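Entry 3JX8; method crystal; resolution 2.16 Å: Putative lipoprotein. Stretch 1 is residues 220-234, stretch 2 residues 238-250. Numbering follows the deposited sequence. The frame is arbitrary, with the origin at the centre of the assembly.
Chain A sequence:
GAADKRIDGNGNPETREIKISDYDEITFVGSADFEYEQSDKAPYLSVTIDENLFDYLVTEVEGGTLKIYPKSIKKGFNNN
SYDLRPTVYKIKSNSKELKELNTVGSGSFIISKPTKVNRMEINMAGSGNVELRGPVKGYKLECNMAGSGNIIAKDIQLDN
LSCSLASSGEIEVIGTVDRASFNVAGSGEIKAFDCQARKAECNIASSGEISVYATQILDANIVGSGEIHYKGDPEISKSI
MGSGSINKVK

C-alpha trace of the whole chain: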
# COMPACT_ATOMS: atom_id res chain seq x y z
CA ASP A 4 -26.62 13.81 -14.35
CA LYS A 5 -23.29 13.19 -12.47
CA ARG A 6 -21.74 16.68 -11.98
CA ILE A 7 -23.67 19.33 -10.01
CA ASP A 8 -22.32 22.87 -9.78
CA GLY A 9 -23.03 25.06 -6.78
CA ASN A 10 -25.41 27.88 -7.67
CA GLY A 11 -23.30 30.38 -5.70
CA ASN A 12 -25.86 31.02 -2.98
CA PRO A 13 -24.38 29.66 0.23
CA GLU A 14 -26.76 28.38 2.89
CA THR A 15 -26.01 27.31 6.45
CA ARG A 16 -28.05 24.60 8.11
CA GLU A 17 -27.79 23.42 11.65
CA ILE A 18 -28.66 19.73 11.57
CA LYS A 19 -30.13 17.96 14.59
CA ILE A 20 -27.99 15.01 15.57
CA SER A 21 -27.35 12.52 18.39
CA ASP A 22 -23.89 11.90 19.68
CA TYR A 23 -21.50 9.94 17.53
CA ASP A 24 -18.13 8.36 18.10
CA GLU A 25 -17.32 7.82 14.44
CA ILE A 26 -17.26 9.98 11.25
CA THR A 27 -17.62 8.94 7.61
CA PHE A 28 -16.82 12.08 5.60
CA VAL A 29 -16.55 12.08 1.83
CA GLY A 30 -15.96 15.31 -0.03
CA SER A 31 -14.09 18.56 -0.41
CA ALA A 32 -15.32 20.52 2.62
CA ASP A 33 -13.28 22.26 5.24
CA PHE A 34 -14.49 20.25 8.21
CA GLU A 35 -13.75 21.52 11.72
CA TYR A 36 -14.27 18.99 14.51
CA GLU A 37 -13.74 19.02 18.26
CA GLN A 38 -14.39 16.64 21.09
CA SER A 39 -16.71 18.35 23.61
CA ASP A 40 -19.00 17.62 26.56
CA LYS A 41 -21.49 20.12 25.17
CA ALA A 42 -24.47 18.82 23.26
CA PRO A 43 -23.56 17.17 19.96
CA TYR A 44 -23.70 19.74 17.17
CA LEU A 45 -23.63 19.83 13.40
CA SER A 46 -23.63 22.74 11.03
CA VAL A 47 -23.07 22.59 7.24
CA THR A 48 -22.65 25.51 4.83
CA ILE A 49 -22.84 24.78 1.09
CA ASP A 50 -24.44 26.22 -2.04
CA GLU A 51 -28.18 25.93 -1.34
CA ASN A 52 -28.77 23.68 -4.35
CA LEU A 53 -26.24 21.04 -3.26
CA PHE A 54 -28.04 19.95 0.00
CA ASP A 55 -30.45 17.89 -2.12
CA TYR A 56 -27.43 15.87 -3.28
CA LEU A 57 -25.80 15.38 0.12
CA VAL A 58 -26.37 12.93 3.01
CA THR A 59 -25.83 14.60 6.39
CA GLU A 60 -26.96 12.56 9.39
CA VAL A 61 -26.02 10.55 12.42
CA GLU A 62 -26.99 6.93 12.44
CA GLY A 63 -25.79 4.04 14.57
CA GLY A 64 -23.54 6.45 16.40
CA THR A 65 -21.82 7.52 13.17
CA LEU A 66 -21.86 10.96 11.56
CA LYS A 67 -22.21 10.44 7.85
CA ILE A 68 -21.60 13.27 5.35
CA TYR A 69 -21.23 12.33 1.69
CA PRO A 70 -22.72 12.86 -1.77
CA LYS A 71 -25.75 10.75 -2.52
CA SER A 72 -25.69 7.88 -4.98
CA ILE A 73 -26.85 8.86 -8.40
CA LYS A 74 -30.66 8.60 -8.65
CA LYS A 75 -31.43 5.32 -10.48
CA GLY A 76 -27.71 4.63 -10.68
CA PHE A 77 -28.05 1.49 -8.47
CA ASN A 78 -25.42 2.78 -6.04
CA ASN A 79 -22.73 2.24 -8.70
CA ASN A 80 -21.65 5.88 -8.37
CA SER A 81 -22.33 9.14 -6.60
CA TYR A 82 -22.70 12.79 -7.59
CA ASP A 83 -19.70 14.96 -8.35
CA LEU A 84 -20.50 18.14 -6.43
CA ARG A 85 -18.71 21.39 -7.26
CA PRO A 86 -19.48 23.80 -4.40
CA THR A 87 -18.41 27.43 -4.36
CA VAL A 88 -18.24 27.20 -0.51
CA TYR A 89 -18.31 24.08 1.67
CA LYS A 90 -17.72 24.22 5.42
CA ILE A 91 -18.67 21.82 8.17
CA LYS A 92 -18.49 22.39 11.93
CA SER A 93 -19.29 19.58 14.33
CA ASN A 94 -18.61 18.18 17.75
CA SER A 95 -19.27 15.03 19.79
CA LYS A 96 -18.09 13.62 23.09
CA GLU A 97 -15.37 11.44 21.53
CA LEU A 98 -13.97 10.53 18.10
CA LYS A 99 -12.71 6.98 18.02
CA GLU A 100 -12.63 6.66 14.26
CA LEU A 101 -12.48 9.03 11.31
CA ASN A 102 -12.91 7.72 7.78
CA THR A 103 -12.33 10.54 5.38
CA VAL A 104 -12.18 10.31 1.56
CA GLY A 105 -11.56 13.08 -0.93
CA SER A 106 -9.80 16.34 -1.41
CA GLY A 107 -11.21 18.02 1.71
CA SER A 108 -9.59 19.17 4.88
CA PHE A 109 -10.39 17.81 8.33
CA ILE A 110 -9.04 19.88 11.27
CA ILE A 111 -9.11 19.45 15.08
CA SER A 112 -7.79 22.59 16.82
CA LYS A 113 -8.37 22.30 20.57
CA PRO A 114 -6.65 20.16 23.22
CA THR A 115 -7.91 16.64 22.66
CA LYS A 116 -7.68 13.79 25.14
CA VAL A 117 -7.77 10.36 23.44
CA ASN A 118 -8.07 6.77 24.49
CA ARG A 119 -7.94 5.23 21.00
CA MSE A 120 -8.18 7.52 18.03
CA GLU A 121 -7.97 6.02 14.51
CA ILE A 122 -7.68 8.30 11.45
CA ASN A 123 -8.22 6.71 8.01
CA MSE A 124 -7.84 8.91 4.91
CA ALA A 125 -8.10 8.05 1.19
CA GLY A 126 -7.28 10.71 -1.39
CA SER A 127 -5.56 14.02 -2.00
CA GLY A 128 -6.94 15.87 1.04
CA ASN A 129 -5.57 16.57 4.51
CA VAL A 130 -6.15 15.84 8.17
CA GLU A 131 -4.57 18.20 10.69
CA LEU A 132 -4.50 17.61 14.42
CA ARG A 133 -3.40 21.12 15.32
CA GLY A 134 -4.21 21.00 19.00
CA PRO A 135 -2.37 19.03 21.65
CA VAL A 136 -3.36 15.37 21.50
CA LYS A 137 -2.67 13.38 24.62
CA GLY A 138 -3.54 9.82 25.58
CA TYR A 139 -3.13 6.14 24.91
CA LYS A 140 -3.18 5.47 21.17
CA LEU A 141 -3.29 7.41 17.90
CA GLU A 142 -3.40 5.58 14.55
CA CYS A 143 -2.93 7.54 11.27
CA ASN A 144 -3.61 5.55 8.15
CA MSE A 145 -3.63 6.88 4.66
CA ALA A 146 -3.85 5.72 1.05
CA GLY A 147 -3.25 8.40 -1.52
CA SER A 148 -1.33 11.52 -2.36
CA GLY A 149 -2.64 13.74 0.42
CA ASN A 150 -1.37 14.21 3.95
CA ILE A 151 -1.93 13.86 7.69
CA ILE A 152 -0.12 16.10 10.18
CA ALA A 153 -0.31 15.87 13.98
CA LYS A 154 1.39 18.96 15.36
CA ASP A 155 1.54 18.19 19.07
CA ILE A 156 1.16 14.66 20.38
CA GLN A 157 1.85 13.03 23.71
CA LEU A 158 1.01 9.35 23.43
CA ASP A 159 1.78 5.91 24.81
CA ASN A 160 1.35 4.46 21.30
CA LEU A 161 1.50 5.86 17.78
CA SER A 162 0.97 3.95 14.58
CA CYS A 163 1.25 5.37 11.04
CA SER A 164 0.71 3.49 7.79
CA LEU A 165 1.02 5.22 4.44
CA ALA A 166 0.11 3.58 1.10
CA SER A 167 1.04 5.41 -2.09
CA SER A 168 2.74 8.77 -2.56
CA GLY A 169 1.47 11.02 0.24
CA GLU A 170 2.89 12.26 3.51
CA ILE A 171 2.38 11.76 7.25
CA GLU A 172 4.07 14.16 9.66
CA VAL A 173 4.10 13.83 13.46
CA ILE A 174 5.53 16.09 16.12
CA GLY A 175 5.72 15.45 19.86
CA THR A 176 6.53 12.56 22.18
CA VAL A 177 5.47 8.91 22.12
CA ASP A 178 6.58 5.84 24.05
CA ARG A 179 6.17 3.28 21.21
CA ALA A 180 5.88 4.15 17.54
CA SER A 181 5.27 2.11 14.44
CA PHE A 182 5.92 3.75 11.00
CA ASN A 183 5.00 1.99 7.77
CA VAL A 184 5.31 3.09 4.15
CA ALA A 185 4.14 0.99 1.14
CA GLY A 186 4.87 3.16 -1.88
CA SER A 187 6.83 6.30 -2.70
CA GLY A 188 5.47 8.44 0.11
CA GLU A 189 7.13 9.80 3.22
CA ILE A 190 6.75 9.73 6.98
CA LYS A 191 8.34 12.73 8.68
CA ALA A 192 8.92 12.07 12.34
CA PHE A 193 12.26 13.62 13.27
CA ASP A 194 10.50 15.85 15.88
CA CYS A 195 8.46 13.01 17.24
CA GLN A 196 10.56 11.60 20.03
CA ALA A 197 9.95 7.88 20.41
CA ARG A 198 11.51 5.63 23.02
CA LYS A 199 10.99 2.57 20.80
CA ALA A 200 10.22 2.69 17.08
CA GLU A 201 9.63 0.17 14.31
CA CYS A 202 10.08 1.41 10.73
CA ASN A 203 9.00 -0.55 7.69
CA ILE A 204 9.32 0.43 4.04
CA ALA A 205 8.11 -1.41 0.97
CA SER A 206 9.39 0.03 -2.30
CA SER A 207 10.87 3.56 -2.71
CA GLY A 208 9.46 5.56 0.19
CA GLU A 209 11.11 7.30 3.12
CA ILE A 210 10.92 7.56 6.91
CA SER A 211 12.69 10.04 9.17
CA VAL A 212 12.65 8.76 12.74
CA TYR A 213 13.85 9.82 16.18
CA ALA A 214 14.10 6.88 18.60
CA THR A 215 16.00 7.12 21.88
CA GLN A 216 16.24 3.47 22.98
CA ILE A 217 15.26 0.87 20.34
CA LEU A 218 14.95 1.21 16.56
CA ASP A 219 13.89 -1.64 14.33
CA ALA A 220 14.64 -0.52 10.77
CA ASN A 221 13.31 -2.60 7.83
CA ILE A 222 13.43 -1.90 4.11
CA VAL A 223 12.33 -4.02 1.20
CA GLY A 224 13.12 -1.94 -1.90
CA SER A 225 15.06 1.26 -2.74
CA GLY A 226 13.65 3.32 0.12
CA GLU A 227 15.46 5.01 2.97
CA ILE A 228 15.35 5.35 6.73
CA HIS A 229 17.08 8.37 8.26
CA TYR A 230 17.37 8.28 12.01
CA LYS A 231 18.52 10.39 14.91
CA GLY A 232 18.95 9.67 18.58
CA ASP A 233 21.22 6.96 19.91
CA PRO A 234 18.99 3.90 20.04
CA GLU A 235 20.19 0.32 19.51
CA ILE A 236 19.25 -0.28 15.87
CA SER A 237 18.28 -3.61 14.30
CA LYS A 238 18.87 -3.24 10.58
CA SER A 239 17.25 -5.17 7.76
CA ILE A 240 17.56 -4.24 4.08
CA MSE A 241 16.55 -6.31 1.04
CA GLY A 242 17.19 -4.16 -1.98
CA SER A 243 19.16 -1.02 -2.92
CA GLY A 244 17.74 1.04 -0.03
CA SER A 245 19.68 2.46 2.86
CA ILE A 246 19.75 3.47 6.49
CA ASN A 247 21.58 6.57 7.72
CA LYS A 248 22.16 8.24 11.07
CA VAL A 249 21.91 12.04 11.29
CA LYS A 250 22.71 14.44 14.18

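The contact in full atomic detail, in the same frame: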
# COMPACT_ATOMS: atom_id res chain seq x y z
N ALA A 220 14.60 -1.21 12.06
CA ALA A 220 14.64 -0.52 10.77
C ALA A 220 14.62 -1.56 9.63
O ALA A 220 15.56 -2.36 9.50
CB ALA A 220 15.86 0.37 10.67
N ASN A 221 13.53 -1.58 8.86
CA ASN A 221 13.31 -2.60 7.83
C ASN A 221 12.96 -1.97 6.51
O ASN A 221 12.04 -1.12 6.44
CB ASN A 221 12.18 -3.55 8.24
CG ASN A 221 12.43 -4.19 9.60
OD1 ASN A 221 13.34 -5.00 9.74
ND2 ASN A 221 11.71 -3.75 10.62
N ILE A 222 13.66 -2.38 5.46
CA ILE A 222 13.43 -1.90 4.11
C ILE A 222 13.46 -3.08 3.15
O ILE A 222 14.40 -3.91 3.16
CB ILE A 222 14.51 -0.90 3.64
CG1 ILE A 222 14.66 0.25 4.65
CG2 ILE A 222 14.21 -0.43 2.19
CD1 ILE A 222 15.85 1.19 4.39
N VAL A 223 12.41 -3.13 2.34
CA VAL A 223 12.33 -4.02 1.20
C VAL A 223 12.10 -3.13 -0.01
O VAL A 223 10.97 -2.70 -0.28
CB VAL A 223 11.20 -5.07 1.39
CG1 VAL A 223 11.05 -5.95 0.11
CG2 VAL A 223 11.48 -5.92 2.64
N GLY A 224 13.17 -2.84 -0.73
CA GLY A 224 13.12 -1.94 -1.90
C GLY A 224 14.25 -0.92 -1.92
O GLY A 224 15.30 -1.15 -1.38
N SER A 225 14.03 0.22 -2.56
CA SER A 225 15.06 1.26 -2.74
C SER A 225 14.90 2.41 -1.75
O SER A 225 15.66 3.36 -1.78
CB SER A 225 14.93 1.85 -4.14
OG SER A 225 13.62 2.42 -4.32
N GLY A 226 13.90 2.30 -0.88
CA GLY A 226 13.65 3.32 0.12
C GLY A 226 14.72 3.56 1.15
O GLY A 226 15.76 2.88 1.17
N GLU A 227 14.46 4.54 2.01
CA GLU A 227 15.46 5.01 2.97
C GLU A 227 14.90 5.37 4.31
O GLU A 227 13.81 5.98 4.40
CB GLU A 227 16.16 6.27 2.43
CG GLU A 227 16.89 6.03 1.12
CD GLU A 227 17.61 7.28 0.59
OE1 GLU A 227 17.53 8.33 1.22
OE2 GLU A 227 18.22 7.24 -0.47
N ILE A 228 15.65 4.98 5.35
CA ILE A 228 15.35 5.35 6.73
C ILE A 228 16.51 6.25 7.22
O ILE A 228 17.69 5.89 7.13
CB ILE A 228 15.18 4.13 7.64
CG1 ILE A 228 14.00 3.30 7.11
CG2 ILE A 228 14.99 4.59 9.15
CD1 ILE A 228 13.77 1.92 7.79
N HIS A 229 16.14 7.43 7.67
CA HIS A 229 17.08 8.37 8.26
C HIS A 229 16.71 8.44 9.72
O HIS A 229 15.53 8.67 10.06
CB HIS A 229 16.91 9.77 7.66
CG HIS A 229 16.66 9.76 6.20
ND1 HIS A 229 17.63 9.45 5.28
CD2 HIS A 229 15.53 10.01 5.49
CE1 HIS A 229 17.12 9.52 4.06
NE2 HIS A 229 15.84 9.86 4.16
N TYR A 230 17.67 8.24 10.60
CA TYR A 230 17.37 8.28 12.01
C TYR A 230 18.31 9.14 12.83
O TYR A 230 19.49 9.33 12.48
CB TYR A 230 17.30 6.87 12.60
CG TYR A 230 18.63 6.18 12.88
CD1 TYR A 230 19.35 5.55 11.85
CD2 TYR A 230 19.15 6.11 14.18
CE1 TYR A 230 20.54 4.89 12.11
CE2 TYR A 230 20.34 5.44 14.44
CZ TYR A 230 21.02 4.84 13.40
OH TYR A 230 22.18 4.18 13.62
N LYS A 231 17.76 9.64 13.93
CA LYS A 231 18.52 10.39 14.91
C LYS A 231 18.21 9.83 16.28
O LYS A 231 17.28 9.05 16.43
CB LYS A 231 18.17 11.87 14.85
CG LYS A 231 16.72 12.18 15.11
CD LYS A 231 16.45 13.68 15.06
CE LYS A 231 16.79 14.32 16.40
NZ LYS A 231 16.58 15.80 16.38
N GLY A 232 18.98 10.27 17.27
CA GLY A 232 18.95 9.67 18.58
C GLY A 232 20.08 8.67 18.63
O GLY A 232 20.78 8.48 17.65
N ASP A 233 20.25 8.02 19.77
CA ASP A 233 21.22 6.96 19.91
C ASP A 233 20.57 5.67 20.39
O ASP A 233 21.00 5.10 21.36
CB ASP A 233 22.34 7.41 20.85
CG ASP A 233 23.05 8.67 20.35
OD1 ASP A 233 23.60 8.67 19.23
OD2 ASP A 233 23.02 9.69 21.07
N PRO A 234 19.55 5.18 19.66
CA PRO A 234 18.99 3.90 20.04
C PRO A 234 19.93 2.76 19.65
O PRO A 234 20.92 3.01 18.97
CB PRO A 234 17.76 3.82 19.16
CG PRO A 234 18.24 4.44 17.88
CD PRO A 234 19.16 5.56 18.29
N LYS A 238 18.90 -3.65 11.99
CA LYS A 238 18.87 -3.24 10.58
C LYS A 238 18.44 -4.41 9.72
O LYS A 238 18.88 -5.53 9.94
CB LYS A 238 20.25 -2.83 10.13
CG LYS A 238 20.82 -1.67 10.85
CD LYS A 238 22.28 -1.49 10.46
CE LYS A 238 22.99 -0.42 11.25
NZ LYS A 238 24.42 -0.40 10.91
N SER A 239 17.59 -4.15 8.73
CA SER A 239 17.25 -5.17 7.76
C SER A 239 16.93 -4.53 6.42
O SER A 239 15.97 -3.76 6.32
CB SER A 239 16.08 -5.95 8.28
OG SER A 239 15.69 -6.86 7.29
N ILE A 240 17.75 -4.79 5.41
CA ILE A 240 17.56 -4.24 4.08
C ILE A 240 17.63 -5.33 3.00
O ILE A 240 18.63 -6.03 2.88
CB ILE A 240 18.63 -3.20 3.73
CG1 ILE A 240 18.70 -2.11 4.76
CG2 ILE A 240 18.34 -2.63 2.34
CD1 ILE A 240 19.88 -1.16 4.56
N MSE A 241 16.56 -5.47 2.23
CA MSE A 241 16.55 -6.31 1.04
C MSE A 241 16.28 -5.39 -0.11
O MSE A 241 15.15 -4.89 -0.29
CB MSE A 241 15.45 -7.39 1.13
CG MSE A 241 15.61 -8.43 0.07
SE MSE A 241 13.97 -9.50 -0.09
CE MSE A 241 14.24 -10.54 1.59
N GLY A 242 17.31 -5.10 -0.87
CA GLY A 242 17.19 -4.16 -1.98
C GLY A 242 18.30 -3.14 -1.97
O GLY A 242 19.26 -3.28 -1.24
N SER A 243 18.16 -2.10 -2.79
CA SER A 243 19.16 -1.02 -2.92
C SER A 243 18.97 0.12 -1.92
O SER A 243 19.71 1.11 -1.97
CB SER A 243 19.08 -0.42 -4.33
OG SER A 243 17.80 0.20 -4.50
N GLY A 244 17.99 0.01 -1.02
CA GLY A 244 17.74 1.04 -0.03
C GLY A 244 18.85 1.22 0.98
O GLY A 244 19.90 0.55 0.92
N SER A 245 18.64 2.14 1.91
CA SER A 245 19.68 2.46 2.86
C SER A 245 19.17 3.10 4.13
O SER A 245 18.09 3.66 4.18
CB SER A 245 20.72 3.38 2.20
OG SER A 245 20.16 4.63 1.99
N ILE A 246 19.98 2.95 5.16
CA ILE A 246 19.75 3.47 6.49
C ILE A 246 20.87 4.43 6.78
O ILE A 246 22.02 4.10 6.51
CB ILE A 246 19.80 2.33 7.54
CG1 ILE A 246 18.60 1.40 7.37
CG2 ILE A 246 19.80 2.89 8.98
CD1 ILE A 246 18.71 0.11 8.15
N ASN A 247 20.55 5.62 7.30
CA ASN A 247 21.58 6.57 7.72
C ASN A 247 21.25 7.35 9.00
O ASN A 247 20.09 7.71 9.25
CB ASN A 247 21.98 7.51 6.57
CG ASN A 247 20.97 8.59 6.31
OD1 ASN A 247 19.88 8.30 5.84
ND2 ASN A 247 21.33 9.85 6.60
N LYS A 248 22.28 7.54 9.81
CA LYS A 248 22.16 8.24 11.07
C LYS A 248 22.51 9.70 10.88
O LYS A 248 23.51 9.99 10.27
CB LYS A 248 23.08 7.62 12.13
CG LYS A 248 22.78 8.11 13.55
CD LYS A 248 23.50 7.30 14.60
CE LYS A 248 23.31 7.90 15.98
NZ LYS A 248 23.87 7.01 17.06
N VAL A 249 21.67 10.60 11.38
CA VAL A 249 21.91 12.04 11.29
C VAL A 249 21.99 12.62 12.71
O VAL A 249 21.44 12.02 13.67
CB VAL A 249 20.81 12.74 10.42
CG1 VAL A 249 20.65 12.04 9.05
CG2 VAL A 249 19.48 12.76 11.12
N LYS A 250 22.68 13.75 12.87
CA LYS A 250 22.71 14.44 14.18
C LYS A 250 21.37 15.17 14.44
O LYS A 250 20.66 15.71 13.57
CB LYS A 250 23.89 15.42 14.30
OXT LYS A 250 20.92 15.19 15.60
O HOH W 1 14.25 -5.96 4.94
O HOH W 2 21.37 11.65 16.31
O HOH W 3 22.32 4.75 17.46

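The two stretches are successive layers of the chain, stacked residue over residue. Strand 220-223 runs parallel to strand 238-241, and strand 227-231 to strand 245-248, with axes 4.7 and 4.8 Å apart. Within each stretch, a glycine-serine-glycine corner joins the two strands. Together the stretches bury 1092 Å².

Backbone hydrogen bonds set the register. In the first strand pair, Ile-222 N donates to Ser-239 O (2.8 Å) and Met-241 N donates to Ile-222 O (2.8 Å). In the second, Asn-247 N donates to Ile-228 O (2.9 Å) and Tyr-230 N donates to Asn-247 O (2.8 Å).

At Gly-242 and Gly-244 the corner has no room for a side chain. Gly-244 N donates to Gly-224 O at 3.0 Å, and Gly-244 CA lies 3.0 Å from Gly-226 O. A CB on Gly-244 would clash with Gly-226 O and with Ile-222 CG2. A CB on Gly-242 would clash with Gly-224 O. Bare CA atoms at Gly-242 and Gly-244 let the second corner nest against the first. The exposed serines repeat the layering, with Ser-225 CB 3.3 Å from Ser-243 OG.

The face carrying Ile-222, Ile-228 and Ile-246 holds most of the apolar packing. Ile-246 is the bump that fills the hollow between the strands of the layer below. Its CD1 is 3.8 Å from Ala-220 CB. Its CG1 lies 4.1 Å from Ile-222 CD1 and 4.4 Å from Ile-228 CB. Its CG2 packs 3.8 Å from Tyr-230 CE1. Ile-222 reaches across in turn, its CD1 coming within 3.3 Å of Ser-245 O.

Tyr-230 is buried, and its ring forms a platform for Lys-248. The extended lysine chain lies over one ring face, with CG 4.0 Å from the ring centroid in a CH-pi contact. Beyond the ring, Lys-248 NZ reaches Asp-233 OD1 at 2.7 Å in a salt bridge. Water 3 joins Lys-248 NZ (2.8 Å) to Pro-234 O (2.7 Å).

The face carrying Asn-221, His-229 and Asn-247 is more polar. His-229 ND1 donates to Asn-247 OD1 at 2.6 Å, and this oxygen sits at the ring edge, near its plane. Asn-221 OD1 is 3.2 Å from Ser-239 CB. Water 1 bridges the stretches, donating to Ile-222 O (2.7 Å) and hydrogen-bonded to Ser-239 OG (2.9 Å). Met-241, a selenomethionine, has its CB 4.5 Å from Val-223 CG2, but the end of its side chain leads away from the contact.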